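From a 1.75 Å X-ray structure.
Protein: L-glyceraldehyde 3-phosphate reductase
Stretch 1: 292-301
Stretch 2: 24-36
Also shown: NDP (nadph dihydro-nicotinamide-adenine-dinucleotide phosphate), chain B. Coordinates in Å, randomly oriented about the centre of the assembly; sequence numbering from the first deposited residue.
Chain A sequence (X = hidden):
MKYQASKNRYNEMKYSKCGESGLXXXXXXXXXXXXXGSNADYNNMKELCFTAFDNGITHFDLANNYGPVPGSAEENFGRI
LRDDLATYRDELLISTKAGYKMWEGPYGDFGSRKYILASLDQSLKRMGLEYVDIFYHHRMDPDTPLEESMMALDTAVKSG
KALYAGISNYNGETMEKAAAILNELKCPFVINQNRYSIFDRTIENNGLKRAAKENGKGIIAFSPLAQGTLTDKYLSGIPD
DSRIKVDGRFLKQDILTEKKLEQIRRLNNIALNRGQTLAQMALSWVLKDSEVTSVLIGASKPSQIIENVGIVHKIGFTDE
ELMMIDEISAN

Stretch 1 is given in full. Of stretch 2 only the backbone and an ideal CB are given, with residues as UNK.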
# COMPACT_ATOMS: atom_id res chain seq x y z
N VAL A 292 -1.64 -9.68 7.94
CA VAL A 292 -1.35 -8.81 6.77
C VAL A 292 -2.65 -8.74 5.97
O VAL A 292 -3.14 -9.76 5.50
CB VAL A 292 -0.17 -9.31 5.93
CG1 VAL A 292 -0.01 -8.44 4.69
CG2 VAL A 292 1.09 -9.28 6.78
N THR A 293 -3.23 -7.57 5.91
CA THR A 293 -4.57 -7.38 5.31
C THR A 293 -4.50 -7.43 3.78
O THR A 293 -5.29 -8.12 3.13
CB THR A 293 -5.16 -6.05 5.73
OG1 THR A 293 -5.00 -5.89 7.15
CG2 THR A 293 -6.60 -5.92 5.30
N SER A 294 -3.52 -6.76 3.22
CA SER A 294 -3.43 -6.51 1.76
C SER A 294 -1.98 -6.33 1.35
O SER A 294 -1.13 -5.96 2.18
CB SER A 294 -4.20 -5.24 1.42
OG SER A 294 -4.33 -5.03 0.03
N VAL A 295 -1.73 -6.63 0.10
CA VAL A 295 -0.39 -6.32 -0.48
C VAL A 295 -0.61 -5.25 -1.54
O VAL A 295 -1.51 -5.38 -2.41
CB VAL A 295 0.30 -7.57 -1.03
CG1 VAL A 295 -0.52 -8.23 -2.12
CG2 VAL A 295 1.70 -7.22 -1.52
N LEU A 296 0.25 -4.24 -1.48
CA LEU A 296 0.16 -3.08 -2.36
C LEU A 296 1.12 -3.28 -3.52
O LEU A 296 2.34 -3.47 -3.29
CB LEU A 296 0.46 -1.94 -1.38
CG LEU A 296 0.16 -0.54 -1.78
CD1 LEU A 296 -1.14 -0.35 -2.54
CD2 LEU A 296 0.25 0.31 -0.55
N ILE A 297 0.58 -3.42 -4.74
CA ILE A 297 1.37 -3.60 -5.99
C ILE A 297 1.42 -2.30 -6.81
O ILE A 297 0.56 -1.43 -6.65
CB ILE A 297 0.81 -4.71 -6.91
CG1 ILE A 297 -0.54 -4.32 -7.53
CG2 ILE A 297 0.74 -6.01 -6.14
CD1 ILE A 297 -1.04 -5.20 -8.66
N GLY A 298 2.37 -2.26 -7.72
CA GLY A 298 2.47 -1.24 -8.77
C GLY A 298 2.41 -1.94 -10.09
O GLY A 298 2.56 -3.17 -10.11
N ALA A 299 2.24 -1.22 -11.18
CA ALA A 299 2.27 -1.77 -12.54
C ALA A 299 2.58 -0.66 -13.54
O ALA A 299 2.22 0.47 -13.27
CB ALA A 299 0.96 -2.40 -12.86
N SER A 300 3.27 -1.01 -14.63
CA SER A 300 3.49 -0.13 -15.80
C SER A 300 2.53 -0.55 -16.91
O SER A 300 2.29 0.24 -17.84
CB SER A 300 4.94 -0.14 -16.27
OG SER A 300 5.39 -1.46 -16.50
N LYS A 301 2.02 -1.78 -16.86
CA LYS A 301 1.15 -2.29 -17.95
C LYS A 301 0.07 -3.18 -17.34
O LYS A 301 0.27 -3.80 -16.30
CB LYS A 301 2.01 -2.92 -19.04
CG LYS A 301 2.80 -4.15 -18.64
CD LYS A 301 3.78 -4.58 -19.73
CE LYS A 301 4.46 -5.90 -19.44
NZ LYS A 301 5.62 -6.13 -20.33
N UNK A 24 -12.96 -3.26 4.73
CA UNK A 24 -12.24 -4.36 4.06
C UNK A 24 -11.42 -3.82 2.91
O UNK A 24 -11.88 -2.92 2.17
CB UNK A 24 -13.21 -5.43 3.55
N UNK A 25 -10.19 -4.33 2.82
CA UNK A 25 -9.33 -4.01 1.68
C UNK A 25 -9.38 -5.23 0.75
O UNK A 25 -9.50 -6.37 1.19
CB UNK A 25 -7.90 -3.68 2.12
N UNK A 26 -9.21 -5.03 -0.57
CA UNK A 26 -8.96 -6.15 -1.48
C UNK A 26 -7.61 -6.74 -1.04
O UNK A 26 -6.74 -5.98 -0.61
CB UNK A 26 -8.95 -5.71 -2.95
N UNK A 27 -7.41 -8.03 -1.22
CA UNK A 27 -6.13 -8.65 -0.81
C UNK A 27 -5.00 -8.11 -1.67
O UNK A 27 -3.88 -8.10 -1.18
CB UNK A 27 -6.19 -10.17 -0.92
N UNK A 28 -5.31 -7.62 -2.87
CA UNK A 28 -4.38 -6.85 -3.74
C UNK A 28 -4.90 -5.42 -3.83
O UNK A 28 -6.02 -5.26 -4.28
CB UNK A 28 -4.26 -7.47 -5.13
N UNK A 29 -4.09 -4.45 -3.42
CA UNK A 29 -4.33 -3.00 -3.55
C UNK A 29 -3.40 -2.46 -4.63
O UNK A 29 -2.28 -3.05 -4.81
CB UNK A 29 -4.11 -2.27 -2.22
N UNK A 30 -3.78 -1.32 -5.22
CA UNK A 30 -3.02 -0.74 -6.33
C UNK A 30 -2.43 0.59 -5.88
O UNK A 30 -3.17 1.47 -5.42
CB UNK A 30 -3.90 -0.55 -7.57
N UNK A 31 -1.12 0.74 -6.04
CA UNK A 31 -0.42 1.96 -5.63
C UNK A 31 0.02 2.80 -6.81
O UNK A 31 0.38 2.21 -7.86
CB UNK A 31 0.80 1.61 -4.78
N UNK A 32 0.05 4.12 -6.64
CA UNK A 32 0.40 5.05 -7.74
C UNK A 32 1.78 5.67 -7.51
O UNK A 32 2.09 6.71 -8.13
CB UNK A 32 -0.65 6.15 -7.87
N UNK A 33 2.62 5.05 -6.67
CA UNK A 33 4.00 5.54 -6.40
C UNK A 33 4.77 5.74 -7.70
O UNK A 33 5.47 6.78 -7.81
CB UNK A 33 4.76 4.56 -5.50
N UNK A 34 4.67 4.79 -8.63
CA UNK A 34 5.31 4.92 -9.95
C UNK A 34 4.29 4.80 -11.08
O UNK A 34 3.26 4.13 -10.89
CB UNK A 34 6.40 3.86 -10.12
N UNK A 35 4.62 5.44 -12.20
CA UNK A 35 3.96 5.38 -13.53
C UNK A 35 2.71 6.27 -13.58
O UNK A 35 1.97 6.13 -14.55
CB UNK A 35 3.58 3.94 -13.87
N UNK A 36 2.53 7.20 -12.64
CA UNK A 36 1.38 8.15 -12.65
C UNK A 36 1.84 9.60 -12.58
O UNK A 36 1.01 10.48 -12.24
CB UNK A 36 0.44 7.86 -11.48
PA NDP B . 5.99 -3.78 -6.11
O1A NDP B . 7.05 -4.27 -5.18
O2A NDP B . 4.70 -4.49 -6.38
O5B NDP B . 6.66 -3.37 -7.51
C5B NDP B . 5.82 -2.88 -8.59
C4B NDP B . 6.57 -2.94 -9.89
O4B NDP B . 7.02 -4.30 -10.08
C3B NDP B . 5.80 -2.58 -11.16
O3B NDP B . 5.82 -1.19 -11.47
C2B NDP B . 6.55 -3.40 -12.20
O2B NDP B . 7.74 -2.69 -12.51
C1B NDP B . 6.89 -4.67 -11.43
N9A NDP B . 5.89 -5.73 -11.49
C8A NDP B . 4.62 -5.71 -10.95
N7A NDP B . 3.97 -6.84 -11.11
C5A NDP B . 4.86 -7.66 -11.79
C6A NDP B . 4.77 -8.98 -12.26
N6A NDP B . 3.69 -9.75 -12.10
N1A NDP B . 5.85 -9.51 -12.89
C2A NDP B . 6.93 -8.73 -13.04
N3A NDP B . 7.14 -7.48 -12.65
C4A NDP B . 6.05 -6.99 -12.02
O3 NDP B . 5.49 -2.35 -5.55
PN NDP B . 6.11 -0.88 -5.47
O1N NDP B . 5.85 -0.22 -6.79
O2N NDP B . 7.49 -0.89 -4.91
O5D NDP B . 5.13 -0.23 -4.36
C5D NDP B . 3.70 -0.46 -4.50
C4D NDP B . 2.95 0.66 -3.82
O4D NDP B . 3.29 0.67 -2.42
C3D NDP B . 3.28 2.08 -4.27
O3D NDP B . 2.64 2.38 -5.50
C2D NDP B . 2.74 2.87 -3.07
O2D NDP B . 1.35 3.00 -3.16
C1D NDP B . 3.13 1.98 -1.89
N1N NDP B . 4.40 2.40 -1.26
C2N NDP B . 4.39 2.95 0.00
C3N NDP B . 5.46 3.61 0.53
C7N NDP B . 5.36 4.19 1.92
O7N NDP B . 4.27 4.18 2.53
N7N NDP B . 6.46 4.73 2.43
C4N NDP B . 6.70 3.70 -0.32
C5N NDP B . 6.68 2.90 -1.56
C6N NDP B . 5.60 2.24 -1.93
P2B NDP B . 8.32 -2.84 -14.01
O1X NDP B . 7.25 -3.14 -15.04
O2X NDP B . 9.00 -1.50 -14.28
O3X NDP B . 9.32 -3.98 -13.86

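Position 24 has nothing of stretch 1 within reach of its CB, so almost any side chain would do. It is Lys-24, extended (m, t, t, t), its end leading away.

At position 25 the CB points toward stretch 1 and lies 4.1 Å from both Ser-294 CB and Thr-293 CG2. A medium apolar chain suits this. Leu-25 (m, t) sets CD1 3.9 Å from Thr-293 CG2 and 3.8 Å from Ser-294 CB.

Position 26 turns its CB sideways. Its phi of -64° and psi of 150° allow proline, among many others. Its carbonyl matters more, because Ser-294 OG lies close to it. The residue is Pro-26, and Ser-294 OG donates to Pro-26 O at 2.7 Å.

Position 27 directs its CB away, so stretch 1 dictates little. It is Met-27. Its backbone starts the sheet pairing: Val-295 N donates to Met-27 O at 2.9 Å.

Position 28 pairs in parallel register with Val-295, and its CB shares a face with Val-295 and Ile-297. Both neighbours are aliphatic, so valine, isoleucine or leucine would fit. Ile-28 (m, m) reaches both: its CD1 is 3.2 Å from Val-295 CG1, a tight contact, and its CG2 is 3.8 Å from Ile-297 CD1.

Position 29 pairs with Leu-296 and takes the other face. Its CB is 3.6 Å from Ser-294 OG and 3.5 Å from Leu-296 CD1. A small side chain is favoured; alanine would fit, and a hydroxyl could use the nearby oxygen. It is Ser-29 (m). Ser-29 OG donates to Ser-294 OG at 2.7 Å, and Ser-294 OG in turn donates a hydrogen bond to Pro-26 O, so the two bonds form a short chain. Both backbone groups of the residue face stretch 1: Ser-29 N donates to Val-295 O, and Ile-297 N to Ser-29 O, each at 2.9 Å.

Position 30 pairs with Ile-297 and returns to the face of Val-295 and Ile-297. Its CB is 4.6 Å from Ile-297 O, leaving room for a long apolar chain to extend toward Ala-299. Leucine, methionine or an aromatic would suit. Phe-30 (chi1 t) places CE1 3.8 Å from Ala-299 CB and CD1 4.0 Å from Ile-297 CG1.

At position 31 an ideal CB would sit 2.1 Å from NDP O3D, a clash. Glycine is strongly indicated. Gly-31 N donates to Ile-297 O at 2.8 Å, while a water donates to Gly-31 O and accepts from Ala-299 N.

Positions 32, 33 and 34 have CBs beyond reach of stretch 1, so it does not choose among them. They are Leu-32, Trp-33, whose ring has NDP C5N over one face, and His-34.

Position 35 has a positive phi of 80°, which favours glycine, asparagine or aspartate. Its CB points toward stretch 1, 3.8 Å from Ala-299 O, so a donor is useful. Asn-35 ND2 makes a weak hydrogen bond to Ala-299 O at 3.1 Å.

Position 36 turns its CB sideways, with nothing of stretch 1 nearby. It is Phe-36.

Stretch 2 24-36: KLPMISFGLWHNF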
# COMPACT_ATOMS: atom_id res chain seq x y z
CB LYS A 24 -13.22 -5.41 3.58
CG LYS A 24 -14.04 -6.06 4.67
CD LYS A 24 -14.80 -7.23 4.07
CE LYS A 24 -15.64 -7.91 5.10
NZ LYS A 24 -16.27 -9.14 4.56
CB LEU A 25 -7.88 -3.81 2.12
CG LEU A 25 -7.61 -2.73 3.16
CD1 LEU A 25 -6.11 -2.54 3.34
CD2 LEU A 25 -8.26 -1.43 2.76
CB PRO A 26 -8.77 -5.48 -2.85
CG PRO A 26 -8.22 -4.09 -2.49
CD PRO A 26 -9.00 -3.73 -1.23
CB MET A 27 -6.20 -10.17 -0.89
CG MET A 27 -7.02 -10.73 0.23
SD MET A 27 -6.94 -12.56 0.21
CE MET A 27 -5.27 -12.86 0.74
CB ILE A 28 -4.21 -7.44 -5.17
CG1 ILE A 28 -3.82 -8.92 -5.17
CG2 ILE A 28 -3.20 -6.62 -5.94
CD1 ILE A 28 -2.58 -9.16 -4.37
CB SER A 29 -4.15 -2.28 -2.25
OG SER A 29 -5.09 -2.73 -1.27
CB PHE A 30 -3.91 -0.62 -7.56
CG PHE A 30 -3.11 -0.24 -8.76
CD1 PHE A 30 -2.24 -1.17 -9.33
CD2 PHE A 30 -3.13 1.05 -9.23
CE1 PHE A 30 -1.41 -0.80 -10.37
CE2 PHE A 30 -2.31 1.41 -10.30
CZ PHE A 30 -1.49 0.47 -10.87
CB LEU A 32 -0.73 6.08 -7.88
CG LEU A 32 -1.96 5.61 -8.64
CD1 LEU A 32 -2.79 4.67 -7.80
CD2 LEU A 32 -2.81 6.83 -9.01
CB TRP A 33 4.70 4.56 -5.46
CG TRP A 33 6.07 5.01 -5.06
CD1 TRP A 33 6.50 6.26 -4.73
CD2 TRP A 33 7.18 4.13 -4.83
NE1 TRP A 33 7.82 6.23 -4.37
CE2 TRP A 33 8.26 4.94 -4.43
CE3 TRP A 33 7.36 2.75 -4.98
CZ2 TRP A 33 9.52 4.38 -4.15
CZ3 TRP A 33 8.60 2.22 -4.70
CH2 TRP A 33 9.65 3.02 -4.27
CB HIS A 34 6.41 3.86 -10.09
CG HIS A 34 7.54 4.10 -9.14
ND1 HIS A 34 8.10 3.10 -8.36
CD2 HIS A 34 8.16 5.24 -8.78
CE1 HIS A 34 9.07 3.62 -7.62
NE2 HIS A 34 9.10 4.94 -7.84
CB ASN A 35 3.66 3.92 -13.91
CG ASN A 35 4.92 3.08 -13.85
OD1 ASN A 35 5.91 3.45 -14.42
ND2 ASN A 35 4.91 2.00 -13.08
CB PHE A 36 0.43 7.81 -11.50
CG PHE A 36 -0.36 6.57 -11.84
CD1 PHE A 36 0.20 5.31 -11.68
CD2 PHE A 36 -1.66 6.67 -12.28
CE1 PHE A 36 -0.51 4.17 -12.02
CE2 PHE A 36 -2.38 5.53 -12.61
CZ PHE A 36 -1.78 4.29 -12.51
O HOH W 1 2.00 1.72 -10.07
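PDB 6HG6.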